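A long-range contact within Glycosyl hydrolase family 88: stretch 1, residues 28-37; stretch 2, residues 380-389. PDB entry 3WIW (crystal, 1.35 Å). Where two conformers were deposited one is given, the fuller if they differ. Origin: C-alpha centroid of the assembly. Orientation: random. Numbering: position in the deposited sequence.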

# COMPACT_ATOMS: atom_id res chain seq x y z
N GLY A 28 -14.80 -9.65 -21.92
CA GLY A 28 -13.65 -10.53 -22.07
C GLY A 28 -12.47 -10.15 -21.18
O GLY A 28 -12.46 -9.09 -20.56
N ASP A 29 -11.48 -11.03 -21.13
CA ASP A 29 -10.34 -10.86 -20.24
C ASP A 29 -9.06 -10.37 -20.94
O ASP A 29 -7.99 -10.36 -20.34
N ASP A 30 -9.18 -9.97 -22.20
CA ASP A 30 -8.02 -9.55 -22.98
C ASP A 30 -7.25 -8.39 -22.34
O ASP A 30 -6.01 -8.37 -22.38
N TRP A 31 -7.98 -7.44 -21.77
CA TRP A 31 -7.35 -6.29 -21.11
C TRP A 31 -6.38 -6.77 -20.03
O TRP A 31 -5.30 -6.21 -19.87
N LEU A 32 -6.76 -7.82 -19.29
CA LEU A 32 -5.95 -8.32 -18.19
C LEU A 32 -4.71 -9.02 -18.72
O LEU A 32 -3.61 -8.83 -18.20
N LYS A 33 -4.88 -9.83 -19.76
CA LYS A 33 -3.76 -10.53 -20.37
C LYS A 33 -2.76 -9.57 -21.01
O LYS A 33 -1.54 -9.73 -20.85
N LYS A 34 -3.23 -8.55 -21.71
CA LYS A 34 -2.25 -7.65 -22.33
C LYS A 34 -1.57 -6.76 -21.29
O LYS A 34 -0.39 -6.44 -21.42
N SER A 35 -2.30 -6.40 -20.25
CA SER A 35 -1.72 -5.58 -19.19
C SER A 35 -0.64 -6.34 -18.45
O SER A 35 0.42 -5.80 -18.13
N THR A 36 -0.89 -7.63 -18.20
CA THR A 36 0.10 -8.48 -17.55
C THR A 36 1.35 -8.62 -18.43
O THR A 36 2.46 -8.53 -17.93
N LYS A 37 1.17 -8.84 -19.74
CA LYS A 37 2.31 -8.94 -20.65
C LYS A 37 3.14 -7.68 -20.60
O LYS A 37 4.36 -7.73 -20.51
N TYR A 380 0.71 -2.19 -5.77
CA TYR A 380 -0.69 -2.50 -5.44
C TYR A 380 -1.52 -2.82 -6.68
O TYR A 380 -2.46 -3.61 -6.60
N TYR A 381 -1.15 -2.26 -7.83
CA TYR A 381 -1.80 -2.64 -9.07
C TYR A 381 -1.55 -4.11 -9.42
O TYR A 381 -2.50 -4.85 -9.71
N LEU A 382 -0.30 -4.56 -9.36
CA LEU A 382 -0.06 -5.98 -9.64
C LEU A 382 -0.69 -6.86 -8.57
O LEU A 382 -1.19 -7.96 -8.88
N GLU A 383 -0.71 -6.42 -7.31
CA GLU A 383 -1.38 -7.20 -6.27
C GLU A 383 -2.85 -7.37 -6.62
O GLU A 383 -3.41 -8.47 -6.53
N ALA A 384 -3.48 -6.28 -7.09
CA ALA A 384 -4.88 -6.34 -7.49
C ALA A 384 -5.11 -7.27 -8.69
O ALA A 384 -6.07 -8.05 -8.72
N LEU A 385 -4.21 -7.22 -9.68
CA LEU A 385 -4.30 -8.13 -10.82
C LEU A 385 -4.21 -9.59 -10.36
O LEU A 385 -4.95 -10.44 -10.84
N LYS A 386 -3.31 -9.88 -9.44
CA LYS A 386 -3.17 -11.24 -8.94
C LYS A 386 -4.45 -11.67 -8.19
O LYS A 386 -4.95 -12.77 -8.40
N ARG A 387 -5.01 -10.79 -7.35
CA ARG A 387 -6.25 -11.11 -6.64
C ARG A 387 -7.43 -11.32 -7.60
O ARG A 387 -8.24 -12.24 -7.43
N TYR A 388 -7.51 -10.46 -8.60
CA TYR A 388 -8.57 -10.53 -9.59
C TYR A 388 -8.45 -11.85 -10.37
O TYR A 388 -9.43 -12.57 -10.55
N ALA A 389 -7.25 -12.16 -10.86
CA ALA A 389 -7.05 -13.39 -11.60
C ALA A 389 -7.34 -14.64 -10.77
O ALA A 389 -7.83 -15.64 -11.30

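Helix 30-37 and helix 380-389 run closer to antiparallel than parallel, at 137°, with axes 11.6 Å apart. At that spacing large side chains must fill the gap. Leu32 and Leu385 lie at the centre, and both point toward the other stretch. Leu32 is t at chi1 and p at chi2; Leu385 is m, then t. Leu32 CD1 rests 3.7 Å from Leu385 CD2.

The other methyl of Leu32 fits a notch on the opposing helix. Leu32 CD2 lies at the edge of the Tyr388 ring, 3.8 Å from Tyr388 CD2, and reaches Ala389 CB at 4.4 Å. Tyr388 (t) also points toward its partner. Trp31 (p) leaves its backbone sideways, but its indole swings inward. Its edge meets the Tyr388 face in an offset edge-to-face pair, planes at 62°, with Trp31 CZ2 3.6 Å from Tyr388 CE2.

Farther along, Tyr381 (t) starts sideways and brings its hydroxyl to Ser35, with Tyr381 OH 3.5 Å from Ser35 CB. Ser35 OG instead bonds back to Trp31 O at 2.6 Å.

No direct hydrogen bond crosses the contact. One water bridges it, donating to Asp29 OD1 and to Tyr388 OH, both at 2.7 Å, and accepting from Trp31 NE1 at 2.9 Å.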

# COMPACT_ATOMS: atom_id res chain seq x y z
CB ASP A 29 -10.05 -12.17 -19.51
CG ASP A 29 -11.27 -12.71 -18.76
OD1 ASP A 29 -12.03 -11.91 -18.19
OD2 ASP A 29 -11.45 -13.95 -18.76
CB ASP A 30 -8.43 -9.19 -24.40
CG ASP A 30 -8.61 -10.41 -25.29
OD1 ASP A 30 -8.44 -11.54 -24.79
OD2 ASP A 30 -8.91 -10.24 -26.49
CB TRP A 31 -8.42 -5.36 -20.51
CG TRP A 31 -9.20 -6.01 -19.41
CD1 TRP A 31 -10.32 -6.80 -19.55
CD2 TRP A 31 -8.91 -5.97 -18.01
NE1 TRP A 31 -10.74 -7.24 -18.32
CE2 TRP A 31 -9.89 -6.75 -17.36
CE3 TRP A 31 -7.90 -5.37 -17.25
CZ2 TRP A 31 -9.90 -6.92 -15.97
CZ3 TRP A 31 -7.92 -5.55 -15.88
CH2 TRP A 31 -8.91 -6.31 -15.25
CB LEU A 32 -6.80 -9.25 -17.34
CG LEU A 32 -6.07 -9.98 -16.21
CD1 LEU A 32 -5.70 -9.00 -15.11
CD2 LEU A 32 -6.96 -11.09 -15.68
CB LYS A 33 -4.25 -11.60 -21.34
CG LYS A 33 -5.02 -12.71 -20.62
CD LYS A 33 -5.79 -13.62 -21.55
CE LYS A 33 -6.73 -14.50 -20.73
NZ LYS A 33 -7.61 -15.35 -21.59
CB LYS A 34 -2.84 -6.85 -23.51
CG LYS A 34 -4.14 -6.10 -23.24
CD LYS A 34 -4.76 -5.55 -24.53
CE LYS A 34 -5.21 -6.64 -25.50
NZ LYS A 34 -5.88 -6.07 -26.71
CB SER A 35 -2.81 -5.08 -18.25
OG SER A 35 -3.73 -4.27 -18.98
CB THR A 36 -0.50 -9.85 -17.21
OG1 THR A 36 -1.58 -9.66 -16.30
CG2 THR A 36 0.54 -10.71 -16.54
CB LYS A 37 1.84 -9.16 -22.08
CG LYS A 37 1.19 -10.49 -22.33
CD LYS A 37 0.61 -10.52 -23.74
CE LYS A 37 -0.57 -11.47 -23.82
NZ LYS A 37 -0.16 -12.87 -23.58
CB TYR A 380 -1.34 -1.44 -4.53
CG TYR A 380 -0.71 -1.47 -3.15
CD1 TYR A 380 -0.93 -2.53 -2.27
CD2 TYR A 380 0.20 -0.47 -2.78
CE1 TYR A 380 -0.30 -2.60 -1.02
CE2 TYR A 380 0.83 -0.52 -1.53
CZ TYR A 380 0.58 -1.59 -0.66
OH TYR A 380 1.25 -1.63 0.53
CB TYR A 381 -1.32 -1.73 -10.19
CG TYR A 381 -1.79 -2.11 -11.57
CD1 TYR A 381 -3.14 -2.02 -11.92
CD2 TYR A 381 -0.89 -2.53 -12.53
CE1 TYR A 381 -3.58 -2.34 -13.23
CE2 TYR A 381 -1.30 -2.84 -13.83
CZ TYR A 381 -2.64 -2.75 -14.17
OH TYR A 381 -3.04 -3.07 -15.45
CB LEU A 382 1.42 -6.31 -9.84
CG LEU A 382 2.08 -5.66 -11.06
CD1 LEU A 382 3.40 -6.36 -11.33
CD2 LEU A 382 1.18 -5.72 -12.30
CB GLU A 383 -1.24 -6.50 -4.94
CG GLU A 383 -1.71 -7.34 -3.77
CD GLU A 383 -1.56 -6.57 -2.50
OE1 GLU A 383 -0.51 -6.73 -1.85
OE2 GLU A 383 -2.46 -5.77 -2.15
CB ALA A 384 -5.40 -4.92 -7.78
CB LEU A 385 -3.21 -7.87 -11.85
CG LEU A 385 -3.22 -6.52 -12.57
CD1 LEU A 385 -2.30 -6.55 -13.77
CD2 LEU A 385 -4.61 -6.12 -13.02
CB LYS A 386 -1.95 -11.34 -8.02
CG LYS A 386 -1.59 -12.76 -7.65
CD LYS A 386 -0.29 -12.84 -6.83
CE LYS A 386 -0.42 -12.11 -5.51
NZ LYS A 386 0.47 -12.72 -4.46
CB ARG A 387 -6.57 -10.03 -5.60
CG ARG A 387 -5.61 -10.02 -4.45
CD ARG A 387 -5.84 -8.84 -3.51
NE ARG A 387 -4.91 -8.89 -2.38
CZ ARG A 387 -5.03 -8.17 -1.27
NH1 ARG A 387 -4.15 -8.34 -0.28
NH2 ARG A 387 -6.02 -7.29 -1.13
CB TYR A 388 -8.47 -9.33 -10.54
CG TYR A 388 -9.51 -9.33 -11.63
CD1 TYR A 388 -10.74 -8.73 -11.42
CD2 TYR A 388 -9.27 -9.91 -12.86
CE1 TYR A 388 -11.71 -8.70 -12.40
CE2 TYR A 388 -10.23 -9.87 -13.87
CZ TYR A 388 -11.44 -9.28 -13.63
OH TYR A 388 -12.40 -9.27 -14.59
CB ALA A 389 -5.64 -13.44 -12.18
O HOH W 1 -12.47 -9.39 -17.32